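Local coordinates for RidA family protein (Mycobacterium tuberculosis, PDB 3I7T), which is of unknown function but belongs to the YjgF/YER057c/UK114 family, forms a homotrimer and may act on small metabolites as some family members do, at the interface of chains A and B. Numbering follows the deposited sequence. Chains: chain A/B, Putative uncharacterized protein.

Contact 1: the interface of chains A and B. Residues chain A 68, 70, 98, 100; chain B 70, 72, 113, 115.
A:Arg70 and B:Glu115 meet through different first torsions. A:Arg70 holds CG anti to its backbone N (chi1 -179°) and bends at chi3, which turns the NE edge of its guanidinium toward chain B. B:Glu115 has CG anti to its own carbonyl carbon (chi1 -62°) and runs extended from there, carrying the carboxylate to that edge. The arginine grips side-on, with one nitrogen to each oxygen. NE of A:Arg70 gives a fairly straight bond of 2.9 Å to OE2 of B:Glu115, on the syn lone pair. NH1 of A:Arg70 forms a salt bridge of 2.6 Å with OE1 of B:Glu115, arriving from above the carboxylate plane. The two planes are 41° apart, and the fork is therefore twisted rather than flat.

Each carboxylate oxygen has a second donor. The hydroxyl OG of A:Ser98 bonds to OE2 of B:Glu115 at 2.6 Å, on the anti side and out of plane. NH2 of B:Arg70, from the same chain as the glutamate, reaches OE1 of B:Glu115 at 3.0 Å nearly along the C-O axis. Together these bonds should fix the rotation of the carboxylate.

The two Arg70 guanidiniums lie close, with their planes steeply inclined, without a hydrogen bond between them. The shared carboxylate should offset their like charges, and a water links NH1 of A:Arg70 to NH2 of B:Arg70. NH1 of A:Arg68 stays 4.1 Å from OE1 of B:Glu115, near but not in contact.

The phenol OH of B:Tyr72 sits beside CD of A:Arg70 and bonds weakly to OE2 of B:Glu115. The patch forms part of the subunit interface of the homotrimer. Clefts between subunits form the ligand sites in this family, and the cluster may line one. Methyl CG1 of A:Val100 lies 4.0 Å above the B:Tyr72 ring plane, over its centre, with CD2 of the ring its nearest atom.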
loop_
_atom_site.group_PDB
_atom_site.type_symbol
_atom_site.label_atom_id
_atom_site.label_comp_id
_atom_site.label_asym_id
_atom_site.label_seq_id
_atom_site.Cartn_x
_atom_site.Cartn_y
_atom_site.Cartn_z
ATOM N N ARG A 68 -10.023 3.913 -0.101
ATOM C CA ARG A 68 -8.637 4.272 0.197
ATOM C C ARG A 68 -7.907 4.881 -0.995
ATOM O O ARG A 68 -8.007 4.382 -2.123
ATOM C CB ARG A 68 -7.832 3.061 0.707
ATOM C CG ARG A 68 -6.343 3.421 0.940
ATOM C CD ARG A 68 -5.409 2.222 1.214
ATOM N NE ARG A 68 -5.757 1.403 2.379
ATOM C CZ ARG A 68 -5.378 1.661 3.634
ATOM N NH1 ARG A 68 -4.677 2.755 3.930
ATOM N NH2 ARG A 68 -5.724 0.835 4.613
ATOM N N ARG A 70 -3.735 6.371 -1.817
ATOM C CA ARG A 70 -2.380 6.421 -1.281
ATOM C C ARG A 70 -1.625 7.293 -2.239
ATOM O O ARG A 70 -1.694 7.073 -3.454
ATOM C CB ARG A 70 -1.763 5.026 -1.215
ATOM C CG ARG A 70 -0.349 4.995 -0.635
ATOM C CD ARG A 70 0.147 3.546 -0.411
ATOM N NE ARG A 70 -0.583 2.894 0.678
ATOM C CZ ARG A 70 -1.521 1.965 0.512
ATOM N NH1 ARG A 70 -2.124 1.449 1.567
ATOM N NH2 ARG A 70 -1.848 1.538 -0.698
ATOM N N SER A 98 -2.995 8.145 2.703
ATOM C CA SER A 98 -1.658 8.358 3.240
ATOM C C SER A 98 -0.926 9.191 2.230
ATOM O O SER A 98 -1.248 9.133 1.056
ATOM C CB SER A 98 -0.934 7.030 3.437
ATOM O OG SER A 98 -1.772 6.156 4.168
ATOM N N VAL A 100 3.201 10.029 1.402
ATOM C CA VAL A 100 4.604 9.946 1.793
ATOM C C VAL A 100 5.516 10.417 0.685
ATOM O O VAL A 100 5.196 10.329 -0.496
ATOM C CB VAL A 100 5.050 8.528 2.165
ATOM C CG1 VAL A 100 4.288 8.031 3.396
ATOM C CG2 VAL A 100 4.894 7.592 0.963
ATOM N N ARG B 70 1.371 -1.651 7.297
ATOM C CA ARG B 70 2.438 -1.193 6.417
ATOM C C ARG B 70 3.089 -0.066 7.162
ATOM O O ARG B 70 2.390 0.835 7.643
ATOM C CB ARG B 70 1.880 -0.708 5.080
ATOM C CG ARG B 70 2.946 -0.238 4.091
ATOM C CD ARG B 70 2.345 0.055 2.696
ATOM N NE ARG B 70 1.915 -1.177 2.031
ATOM C CZ ARG B 70 0.648 -1.561 1.892
ATOM N NH1 ARG B 70 0.374 -2.699 1.282
ATOM N NH2 ARG B 70 -0.344 -0.809 2.344
ATOM N N TYR B 72 6.073 2.877 7.308
ATOM C CA TYR B 72 7.068 3.769 6.733
ATOM C C TYR B 72 7.911 4.369 7.840
ATOM O O TYR B 72 7.375 4.957 8.778
ATOM C CB TYR B 72 6.389 4.912 5.975
ATOM C CG TYR B 72 5.334 4.460 4.997
ATOM C CD1 TYR B 72 5.689 4.003 3.739
ATOM C CD2 TYR B 72 3.986 4.488 5.329
ATOM C CE1 TYR B 72 4.734 3.576 2.826
ATOM C CE2 TYR B 72 3.017 4.065 4.421
ATOM C CZ TYR B 72 3.404 3.608 3.168
ATOM O OH TYR B 72 2.457 3.180 2.250
ATOM N N GLU B 113 5.214 6.120 10.154
ATOM C CA GLU B 113 3.793 6.166 9.844
ATOM C C GLU B 113 3.294 4.743 9.582
ATOM O O GLU B 113 3.982 3.954 8.942
ATOM C CB GLU B 113 3.536 7.061 8.635
ATOM C CG GLU B 113 2.059 7.144 8.212
ATOM C CD GLU B 113 1.795 8.348 7.331
ATOM O OE1 GLU B 113 2.610 9.292 7.358
ATOM O OE2 GLU B 113 0.790 8.357 6.592
ATOM N N GLU B 115 -0.043 2.229 8.331
ATOM C CA GLU B 115 -1.371 1.941 7.810
ATOM C C GLU B 115 -1.856 0.588 8.304
ATOM O O GLU B 115 -1.055 -0.270 8.690
ATOM C CB GLU B 115 -1.317 1.880 6.284
ATOM C CG GLU B 115 -0.890 3.160 5.634
ATOM C CD GLU B 115 -0.702 2.971 4.136
ATOM O OE1 GLU B 115 -0.733 1.810 3.680
ATOM O OE2 GLU B 115 -0.541 3.968 3.412
HETATM O O HOH W 1 -3.240 -1.410 2.098
#

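Contact 2: the interface of chains A and B. Residues chain A 67-68, 96; chain B 21, 23, 30-32, 115-117.
Charge pairing between A:Arg68 and B:Asp117 leads the polar contacts. NH2 of A:Arg68 forms a salt bridge of 2.7 Å with OD1 of B:Asp117. The nitrogen comes from above the carboxylate plane, and the two flat groups stand almost perpendicular, 89° apart. This is an end-on touch through one oxygen, not a paired fork. A:Arg68 reaches it with CG anti to the backbone N (chi1 176°) and a bend at chi3 that turns the guanidinium toward the strands of chain B.

Backbone carbonyls take further N-H groups. NH1 of A:Arg68 bonds to O of B:Val31 at 3.1 Å, from above the carbonyl plane. NH2 adds weak bonds to the same oxygen and to O of B:Ala116. The guanidinium thus links strands 28-35 and 112-119 of chain B.

A water adds to the polar contacts. It lies 2.7 Å from NE of A:Arg68 and 2.9 Å from OD1 of B:Asp117, giving the salt bridge a second, indirect path.

Apolar packing holds the arginine from both chains. CG2 of A:Val96, in its own chain, rests 3.7 Å above one face of the guanidinium, toward the rim. CB of B:Val30 packs against NH2 and CZ. CG2 of B:Val30 also meets CG2 of A:Val96 at 3.8 Å. The other methyl of A:Val96, CG1, touches CG2 of B:Val23, and CB of A:Val96 lies 3.7 Å from CA of B:Ala32.

Together these contacts seat one subunit against neighbouring strands of the next and should stabilise the homotrimer.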
loop_
_atom_site.group_PDB
_atom_site.type_symbol
_atom_site.label_atom_id
_atom_site.label_comp_id
_atom_site.label_asym_id
_atom_site.label_seq_id
_atom_site.Cartn_x
_atom_site.Cartn_y
_atom_site.Cartn_z
ATOM N N VAL A 67 -12.482 3.734 -1.101
ATOM C CA VAL A 67 -12.384 3.661 0.354
ATOM C C VAL A 67 -10.985 4.041 0.808
ATOM O O VAL A 67 -10.783 4.427 1.968
ATOM C CB VAL A 67 -12.732 2.251 0.918
ATOM C CG1 VAL A 67 -14.230 1.902 0.675
ATOM C CG2 VAL A 67 -11.810 1.180 0.332
ATOM N N ARG A 68 -10.023 3.913 -0.101
ATOM C CA ARG A 68 -8.637 4.272 0.197
ATOM C C ARG A 68 -7.907 4.881 -0.995
ATOM O O ARG A 68 -8.007 4.382 -2.123
ATOM C CB ARG A 68 -7.832 3.061 0.707
ATOM C CG ARG A 68 -6.343 3.421 0.940
ATOM C CD ARG A 68 -5.409 2.222 1.214
ATOM N NE ARG A 68 -5.757 1.403 2.379
ATOM C CZ ARG A 68 -5.378 1.661 3.634
ATOM N NH1 ARG A 68 -4.677 2.755 3.930
ATOM N NH2 ARG A 68 -5.724 0.835 4.613
ATOM N N VAL A 96 -9.976 6.949 3.281
ATOM C CA VAL A 96 -8.733 7.139 4.048
ATOM C C VAL A 96 -7.599 7.423 3.061
ATOM O O VAL A 96 -7.692 7.046 1.891
ATOM C CB VAL A 96 -8.403 5.907 4.904
ATOM C CG1 VAL A 96 -9.658 5.465 5.698
ATOM C CG2 VAL A 96 -7.858 4.765 4.013
ATOM N N ARG B 21 -10.143 8.882 9.013
ATOM C CA ARG B 21 -9.217 8.063 9.775
ATOM C C ARG B 21 -9.447 6.580 9.446
ATOM O O ARG B 21 -8.492 5.822 9.261
ATOM C CB ARG B 21 -9.403 8.323 11.276
ATOM C CG ARG B 21 -8.806 9.639 11.765
ATOM C CD ARG B 21 -7.291 9.534 11.854
ATOM N NE ARG B 21 -6.906 8.317 12.552
ATOM C CZ ARG B 21 -5.842 7.579 12.251
ATOM N NH1 ARG B 21 -5.038 7.937 11.258
ATOM N NH2 ARG B 21 -5.584 6.473 12.948
ATOM N N VAL B 23 -12.493 3.781 7.341
ATOM C CA VAL B 23 -13.743 3.544 6.635
ATOM C C VAL B 23 -14.055 2.062 6.698
ATOM O O VAL B 23 -13.153 1.238 6.540
ATOM C CB VAL B 23 -13.656 4.025 5.163
ATOM C CG1 VAL B 23 -14.966 3.725 4.405
ATOM C CG2 VAL B 23 -13.369 5.507 5.138
ATOM N N VAL B 30 -10.607 -0.134 6.462
ATOM C CA VAL B 30 -9.286 0.426 6.159
ATOM C C VAL B 30 -8.966 1.633 7.038
ATOM O O VAL B 30 -9.839 2.435 7.359
ATOM C CB VAL B 30 -9.138 0.797 4.662
ATOM C CG1 VAL B 30 -9.268 -0.451 3.823
ATOM C CG2 VAL B 30 -10.170 1.820 4.259
ATOM N N VAL B 31 -7.708 1.733 7.443
ATOM C CA VAL B 31 -7.245 2.796 8.304
ATOM C C VAL B 31 -6.180 3.626 7.571
ATOM O O VAL B 31 -5.275 3.082 6.905
ATOM C CB VAL B 31 -6.717 2.216 9.645
ATOM C CG1 VAL B 31 -6.351 3.331 10.652
ATOM C CG2 VAL B 31 -7.776 1.296 10.261
ATOM N N ALA B 32 -6.315 4.947 7.687
ATOM C CA ALA B 32 -5.377 5.905 7.102
ATOM C C ALA B 32 -3.953 5.704 7.615
ATOM O O ALA B 32 -3.750 5.138 8.691
ATOM C CB ALA B 32 -5.837 7.349 7.431
ATOM N N GLU B 115 -0.043 2.229 8.331
ATOM C CA GLU B 115 -1.371 1.941 7.810
ATOM C C GLU B 115 -1.856 0.588 8.304
ATOM O O GLU B 115 -1.055 -0.270 8.690
ATOM C CB GLU B 115 -1.317 1.880 6.284
ATOM C CG GLU B 115 -0.890 3.160 5.634
ATOM C CD GLU B 115 -0.702 2.971 4.136
ATOM O OE1 GLU B 115 -0.733 1.810 3.680
ATOM O OE2 GLU B 115 -0.541 3.968 3.412
ATOM N N ALA B 116 -3.159 0.357 8.234
ATOM C CA ALA B 116 -3.674 -0.956 8.563
ATOM C C ALA B 116 -4.908 -1.299 7.720
ATOM O O ALA B 116 -5.708 -0.414 7.379
ATOM C CB ALA B 116 -3.998 -1.043 10.046
ATOM N N ASP B 117 -5.034 -2.585 7.375
ATOM C CA ASP B 117 -6.252 -3.121 6.786
ATOM C C ASP B 117 -6.770 -4.186 7.720
ATOM O O ASP B 117 -5.995 -4.981 8.266
ATOM C CB ASP B 117 -5.988 -3.744 5.413
ATOM C CG ASP B 117 -5.503 -2.728 4.410
ATOM O OD1 ASP B 117 -6.240 -1.761 4.152
ATOM O OD2 ASP B 117 -4.383 -2.895 3.885
HETATM O O HOH W 2 -6.539 -0.943 1.382
#

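Contact 1 and contact 2 are adjoining patches of one subunit interface, with the centres of their C-alpha atoms about 9 Å apart. They share A:Arg68 and B:Glu115. Strand 66-73 of chain A and strand 112-119 of chain B run through both. Contact 1 also uses strand 99-101 of chain A and strand 66-73 of chain B, whereas contact 2 reaches strands 22-25 and 28-35 of chain B. The interface is not an exact two-fold, and each chain therefore presents different surfaces to its two neighbours. Repeated around the three copies, the paired patches would help close the homotrimer.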